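Side-chain contacts in aminotransferase class-III (Sphaerobacter thermophilus DSM 20745, PDB 6K8H), which belongs to the class-III aminotransferases, a family with the PLP-dependent aminotransferase fold, and holds (5-hydroxy-4,6-dimethylpyridin-3-yl)methyl dihydrogen phosphate in its pocket: residues His78-Ile83 with Met332-Pro337; Ala236-Leu241 with Leu271-Asp276. All coordinates share one frame; numbering follows the deposited sequence.

Interaction 1: residues His78-Ile83 with Met332-Pro337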
loop_
_atom_site.group_PDB
_atom_site.type_symbol
_atom_site.label_atom_id
_atom_site.label_comp_id
_atom_site.label_asym_id
_atom_site.label_seq_id
_atom_site.Cartn_x
_atom_site.Cartn_y
_atom_site.Cartn_z
ATOM N N HIS B 78 5.201 11.282 -18.882
ATOM C CA HIS B 78 6.473 10.993 -18.227
ATOM C C HIS B 78 7.250 12.262 -17.911
ATOM O O HIS B 78 7.326 13.179 -18.733
ATOM C CB HIS B 78 7.349 10.093 -19.101
ATOM C CG HIS B 78 6.760 8.746 -19.361
ATOM N ND1 HIS B 78 6.843 7.707 -18.457
ATOM C CD2 HIS B 78 6.050 8.276 -20.412
ATOM C CE1 HIS B 78 6.224 6.650 -18.949
ATOM N NE2 HIS B 78 5.740 6.966 -20.135
ATOM N N ALA B 79 7.842 12.293 -16.715
ATOM C CA ALA B 79 8.738 13.373 -16.295
ATOM C C ALA B 79 8.112 14.748 -16.528
ATOM O O ALA B 79 8.721 15.651 -17.113
ATOM C CB ALA B 79 10.091 13.270 -17.004
ATOM N N ASP B 80 6.887 14.904 -16.051
ATOM C CA ASP B 80 6.232 16.194 -16.157
ATOM C C ASP B 80 7.043 17.233 -15.389
ATOM O O ASP B 80 7.375 17.004 -14.217
ATOM C CB ASP B 80 4.810 16.130 -15.612
ATOM C CG ASP B 80 4.155 17.497 -15.569
ATOM O OD1 ASP B 80 3.552 17.899 -16.581
ATOM O OD2 ASP B 80 4.261 18.175 -14.529
ATOM N N PRO B 81 7.380 18.375 -16.002
ATOM C CA PRO B 81 8.283 19.325 -15.327
ATOM C C PRO B 81 7.675 19.995 -14.110
ATOM O O PRO B 81 8.397 20.249 -13.141
ATOM C CB PRO B 81 8.606 20.358 -16.423
ATOM C CG PRO B 81 8.051 19.826 -17.681
ATOM C CD PRO B 81 6.982 18.842 -17.342
ATOM N N ASP B 82 6.384 20.345 -14.148
ATOM C CA ASP B 82 5.776 21.034 -13.006
ATOM C C ASP B 82 5.746 20.136 -11.777
ATOM O O ASP B 82 6.083 20.573 -10.663
ATOM C CB ASP B 82 4.363 21.491 -13.362
ATOM C CG ASP B 82 4.351 22.509 -14.493
ATOM O OD1 ASP B 82 5.368 23.210 -14.660
ATOM O OD2 ASP B 82 3.333 22.606 -15.209
ATOM N N ILE B 83 5.346 18.877 -11.960
ATOM C CA ILE B 83 5.363 17.922 -10.855
ATOM C C ILE B 83 6.786 17.744 -10.331
ATOM O O ILE B 83 7.025 17.769 -9.117
ATOM C CB ILE B 83 4.747 16.584 -11.310
ATOM C CG1 ILE B 83 3.280 16.780 -11.698
ATOM C CG2 ILE B 83 4.863 15.531 -10.226
ATOM C CD1 ILE B 83 2.679 15.553 -12.357
ATOM N N MET B 332 -3.248 17.398 -9.879
ATOM C CA MET B 332 -4.667 17.713 -9.921
ATOM C C MET B 332 -4.896 19.169 -10.298
ATOM O O MET B 332 -5.817 19.469 -11.061
ATOM C CB MET B 332 -5.316 17.384 -8.577
ATOM C CG MET B 332 -5.297 15.907 -8.222
ATOM S SD MET B 332 -5.998 14.840 -9.504
ATOM C CE MET B 332 -7.737 15.260 -9.364
ATOM N N ARG B 333 -4.067 20.090 -9.786
ATOM C CA ARG B 333 -4.253 21.494 -10.137
ATOM C C ARG B 333 -4.072 21.723 -11.625
ATOM O O ARG B 333 -4.689 22.636 -12.184
ATOM C CB ARG B 333 -3.288 22.393 -9.362
ATOM C CG ARG B 333 -3.825 22.810 -7.992
ATOM C CD ARG B 333 -2.838 23.716 -7.249
ATOM N NE ARG B 333 -3.356 24.029 -5.918
ATOM C CZ ARG B 333 -2.656 24.621 -4.954
ATOM N NH1 ARG B 333 -1.390 24.966 -5.171
ATOM N NH2 ARG B 333 -3.222 24.861 -3.771
ATOM N N LYS B 334 -3.211 20.931 -12.275
ATOM C CA LYS B 334 -3.047 21.027 -13.721
ATOM C C LYS B 334 -4.218 20.449 -14.508
ATOM O O LYS B 334 -4.348 20.759 -15.701
ATOM C CB LYS B 334 -1.747 20.340 -14.145
ATOM C CG LYS B 334 -0.507 21.082 -13.671
ATOM C CD LYS B 334 0.773 20.244 -13.795
ATOM C CE LYS B 334 1.003 19.750 -15.199
ATOM N NZ LYS B 334 1.769 20.721 -16.031
ATOM N N LEU B 335 -5.048 19.598 -13.892
ATOM C CA LEU B 335 -6.242 19.026 -14.529
ATOM C C LEU B 335 -7.425 19.955 -14.278
ATOM O O LEU B 335 -8.217 19.768 -13.353
ATOM C CB LEU B 335 -6.540 17.634 -13.990
ATOM C CG LEU B 335 -5.799 16.399 -14.458
ATOM C CD1 LEU B 335 -6.361 15.204 -13.682
ATOM C CD2 LEU B 335 -5.936 16.200 -15.959
ATOM N N THR B 336 -7.516 20.991 -15.102
ATOM C CA THR B 336 -8.573 21.996 -15.057
ATOM C C THR B 336 -9.756 21.570 -15.911
ATOM O O THR B 336 -9.644 20.655 -16.731
ATOM C CB THR B 336 -8.018 23.310 -15.574
ATOM O OG1 THR B 336 -7.599 23.112 -16.933
ATOM C CG2 THR B 336 -6.819 23.732 -14.750
ATOM N N PRO B 337 -10.909 22.250 -15.781
ATOM C CA PRO B 337 -12.025 21.974 -16.706
ATOM C C PRO B 337 -11.632 22.059 -18.178
ATOM O O PRO B 337 -12.061 21.211 -18.985
ATOM C CB PRO B 337 -13.064 23.042 -16.322
ATOM C CG PRO B 337 -12.820 23.270 -14.843
ATOM C CD PRO B 337 -11.313 23.155 -14.683
#
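Lys-334 reaches across to two aspartates, Asp-80 and Asp-82, and the three side chains form a small salt-bridge network at the protein surface. The two ionic links are unequal. Lys-334 NZ donates to Asp-82 OD2 at 2.6 Å, the shorter of the two links. It comes to the anti side of that oxygen, 28° out of the carboxylate plane. The second link, from Lys-334 NZ to Asp-80 OD1 at 3.4 Å, is a weak hydrogen bond. The lysine chain bends at chi3 and chi4 (56° and 88°), which turns NZ toward Asp-82 and leaves CE beside the carboxylate of Asp-80. The ammonium thus balances two acidic groups and probably eases the repulsion between them.

The methylenes of the lysine also come close. Lys-334 CE lies 3.4 Å from Asp-80 OD1, and Lys-334 CD lies 3.8 Å from Asp-82 CB.

Helix capping is the third element. Asp-80 is the N-cap of helix 81-91, and its OD2 accepts from Ile-83 N at 2.9 Å in a nearly straight bond. One carboxylate therefore does two jobs: OD2 holds the first turn of the helix, while OD1 faces the lysine. The cap should limit the rotation of the carboxylate. Negative charge at this helix start would suit the helix dipole.

The contact joins the N-terminal end of helix 81-91 to the C-terminal end of helix 322-334. Ile-83 extends the junction inward, packing on Ala-327, Thr-330 and Ala-331 of the latter helix. Beyond Lys-334 the chain turns at once into helix 337-361, whose N-cap is Thr-336. The ring of His-78 meets that of Phe-97 of the second subunit, so the loop before helix 81-91 also borders the dimer interface.

Interaction 2: residues Ala236-Leu241 with Leu271-Asp276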
loop_
_atom_site.group_PDB
_atom_site.type_symbol
_atom_site.label_atom_id
_atom_site.label_comp_id
_atom_site.label_asym_id
_atom_site.label_seq_id
_atom_site.Cartn_x
_atom_site.Cartn_y
_atom_site.Cartn_z
ATOM N N ALA B 236 -30.157 3.730 -15.006
ATOM C CA ALA B 236 -31.243 3.127 -14.232
ATOM C C ALA B 236 -30.716 2.097 -13.235
ATOM O O ALA B 236 -31.170 2.044 -12.082
ATOM C CB ALA B 236 -32.263 2.482 -15.172
ATOM N N PHE B 237 -29.760 1.269 -13.672
ATOM C CA PHE B 237 -29.140 0.272 -12.802
ATOM C C PHE B 237 -28.494 0.928 -11.586
ATOM O O PHE B 237 -28.712 0.507 -10.447
ATOM C CB PHE B 237 -28.112 -0.526 -13.613
ATOM C CG PHE B 237 -27.124 -1.305 -12.779
ATOM C CD1 PHE B 237 -27.441 -2.558 -12.296
ATOM C CD2 PHE B 237 -25.868 -0.794 -12.509
ATOM C CE1 PHE B 237 -26.533 -3.282 -11.550
ATOM C CE2 PHE B 237 -24.948 -1.520 -11.757
ATOM C CZ PHE B 237 -25.289 -2.762 -11.277
ATOM N N LEU B 238 -27.709 1.983 -11.813
ATOM C CA LEU B 238 -26.963 2.608 -10.726
ATOM C C LEU B 238 -27.895 3.371 -9.786
ATOM O O LEU B 238 -27.674 3.404 -8.568
ATOM C CB LEU B 238 -25.878 3.519 -11.310
ATOM C CG LEU B 238 -24.682 3.923 -10.432
ATOM C CD1 LEU B 238 -23.803 2.719 -10.073
ATOM C CD2 LEU B 238 -23.851 5.008 -11.131
ATOM N N GLN B 239 -28.956 3.973 -10.330
ATOM C CA GLN B 239 -29.925 4.668 -9.485
ATOM C C GLN B 239 -30.680 3.689 -8.598
ATOM O O GLN B 239 -30.882 3.947 -7.405
ATOM C CB GLN B 239 -30.904 5.473 -10.349
ATOM C CG GLN B 239 -30.275 6.675 -11.081
ATOM C CD GLN B 239 -31.088 7.131 -12.297
ATOM O OE1 GLN B 239 -32.300 6.887 -12.382
ATOM N NE2 GLN B 239 -30.419 7.791 -13.248
ATOM N N ARG B 240 -31.084 2.544 -9.151
ATOM C CA ARG B 240 -31.774 1.561 -8.324
ATOM C C ARG B 240 -30.841 0.927 -7.299
ATOM O O ARG B 240 -31.274 0.608 -6.180
ATOM C CB ARG B 240 -32.416 0.506 -9.216
ATOM C CG ARG B 240 -33.626 1.062 -9.962
ATOM C CD ARG B 240 -34.144 0.096 -11.010
ATOM N NE ARG B 240 -34.441 -1.221 -10.449
ATOM C CZ ARG B 240 -35.142 -2.155 -11.081
ATOM N NH1 ARG B 240 -35.628 -1.912 -12.295
ATOM N NH2 ARG B 240 -35.350 -3.330 -10.504
ATOM N N LEU B 241 -29.565 0.740 -7.655
ATOM C CA LEU B 241 -28.586 0.274 -6.678
ATOM C C LEU B 241 -28.454 1.268 -5.533
ATOM O O LEU B 241 -28.402 0.871 -4.355
ATOM C CB LEU B 241 -27.224 0.042 -7.354
ATOM C CG LEU B 241 -26.075 -0.428 -6.441
ATOM C CD1 LEU B 241 -26.409 -1.762 -5.790
ATOM C CD2 LEU B 241 -24.741 -0.515 -7.205
ATOM N N LEU B 271 -22.344 10.169 -13.912
ATOM C CA LEU B 271 -23.506 9.286 -13.846
ATOM C C LEU B 271 -24.565 9.756 -12.861
ATOM O O LEU B 271 -25.641 9.151 -12.802
ATOM C CB LEU B 271 -23.074 7.852 -13.487
ATOM C CG LEU B 271 -22.075 7.200 -14.454
ATOM C CD1 LEU B 271 -21.614 5.848 -13.928
ATOM C CD2 LEU B 271 -22.661 7.054 -15.852
ATOM N N GLY B 272 -24.291 10.808 -12.093
ATOM C CA GLY B 272 -25.304 11.414 -11.247
ATOM C C GLY B 272 -25.735 10.592 -10.051
ATOM O O GLY B 272 -26.918 10.603 -9.699
ATOM N N VAL B 273 -24.810 9.879 -9.412
ATOM C CA VAL B 273 -25.130 9.059 -8.250
ATOM C C VAL B 273 -24.110 9.339 -7.152
ATOM O O VAL B 273 -22.907 9.395 -7.420
ATOM C CB VAL B 273 -25.161 7.559 -8.605
ATOM C CG1 VAL B 273 -25.322 6.712 -7.356
ATOM C CG2 VAL B 273 -26.300 7.269 -9.593
ATOM N N THR B 274 -24.597 9.512 -5.914
ATOM C CA THR B 274 -23.764 9.901 -4.783
ATOM C C THR B 274 -23.463 8.675 -3.935
ATOM O O THR B 274 -24.341 8.225 -3.181
ATOM C CB THR B 274 -24.473 10.960 -3.932
ATOM O OG1 THR B 274 -24.937 12.033 -4.766
ATOM C CG2 THR B 274 -23.541 11.503 -2.856
ATOM N N PRO B 275 -22.259 8.117 -3.992
ATOM C CA PRO B 275 -21.936 6.974 -3.134
ATOM C C PRO B 275 -21.711 7.443 -1.702
ATOM O O PRO B 275 -21.588 8.636 -1.417
ATOM C CB PRO B 275 -20.650 6.403 -3.742
ATOM C CG PRO B 275 -20.016 7.587 -4.457
ATOM C CD PRO B 275 -21.158 8.470 -4.907
ATOM N N ASP B 276 -21.663 6.473 -0.795
ATOM C CA ASP B 276 -21.339 6.788 0.590
ATOM C C ASP B 276 -19.836 6.930 0.771
ATOM O O ASP B 276 -19.373 7.806 1.519
ATOM C CB ASP B 276 -21.914 5.709 1.506
ATOM C CG ASP B 276 -23.423 5.574 1.347
ATOM O OD1 ASP B 276 -24.140 6.568 1.620
ATOM O OD2 ASP B 276 -23.885 4.493 0.919
#
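Leu-238, on helix 235-248, packs against Val-273 and Leu-271 where the chain leaves helix 266-271 for strand 277-281. This is apolar helix-to-loop packing at the mixed seven-stranded sheet of the PLP-dependent aminotransferase fold. No hydrogen bond crosses it.

Followed outward, Leu-238 starts with CB, which lies 4.1 Å from Val-273 CG2. With CG anti to the backbone N (chi1 -160°), the branch extends toward the loop. Leu-238 CG comes to 3.8 Å from the same methyl. At the tip, Leu-238 CD2 fits between two partners. It touches Val-273 CG2 at 3.7 Å. The side chains of Leu-238 and Leu-271 cross at about a right angle. Val-273 crosses Leu-238 obliquely, its CG2 meeting CB, CG and CD2 of the leucine, while Leu-271 closes over the end.

Gln-239 adds a looser contact, its CG 4.3 Å from Val-273 CG2. Gly-272, with positive phi, turns the chain between Leu-271 at the helix end and Val-273 in the loop. Phe-254 of strand 251-255 touches both Leu-238 and Val-273. Leu-238 CD2 also meets Leu-271 CD1 at 3.7 Å.

In the fold
The two contacts stand apart, their centres 30 Å from each other and their nearest atoms about 15 Å. Along the chain, interaction 2 falls wholly between the two segments of interaction 1. Interaction 1 thus ties together parts of the chain 249 residues apart, whereas interaction 2 bridges only 30. They share no helix. Interaction 1 links helices 81-91 and 322-334 at the surface. Interaction 2 packs helix 235-248 on the end of helix 266-271 and the loop leading into strand 277-281, next to strand 251-255 in the seven-stranded sheet. That same sheet region leads to the ligand pocket, where Asp-255 and Lys-282 lie; the side chain of Leu-271 is about 13 Å from the ligand.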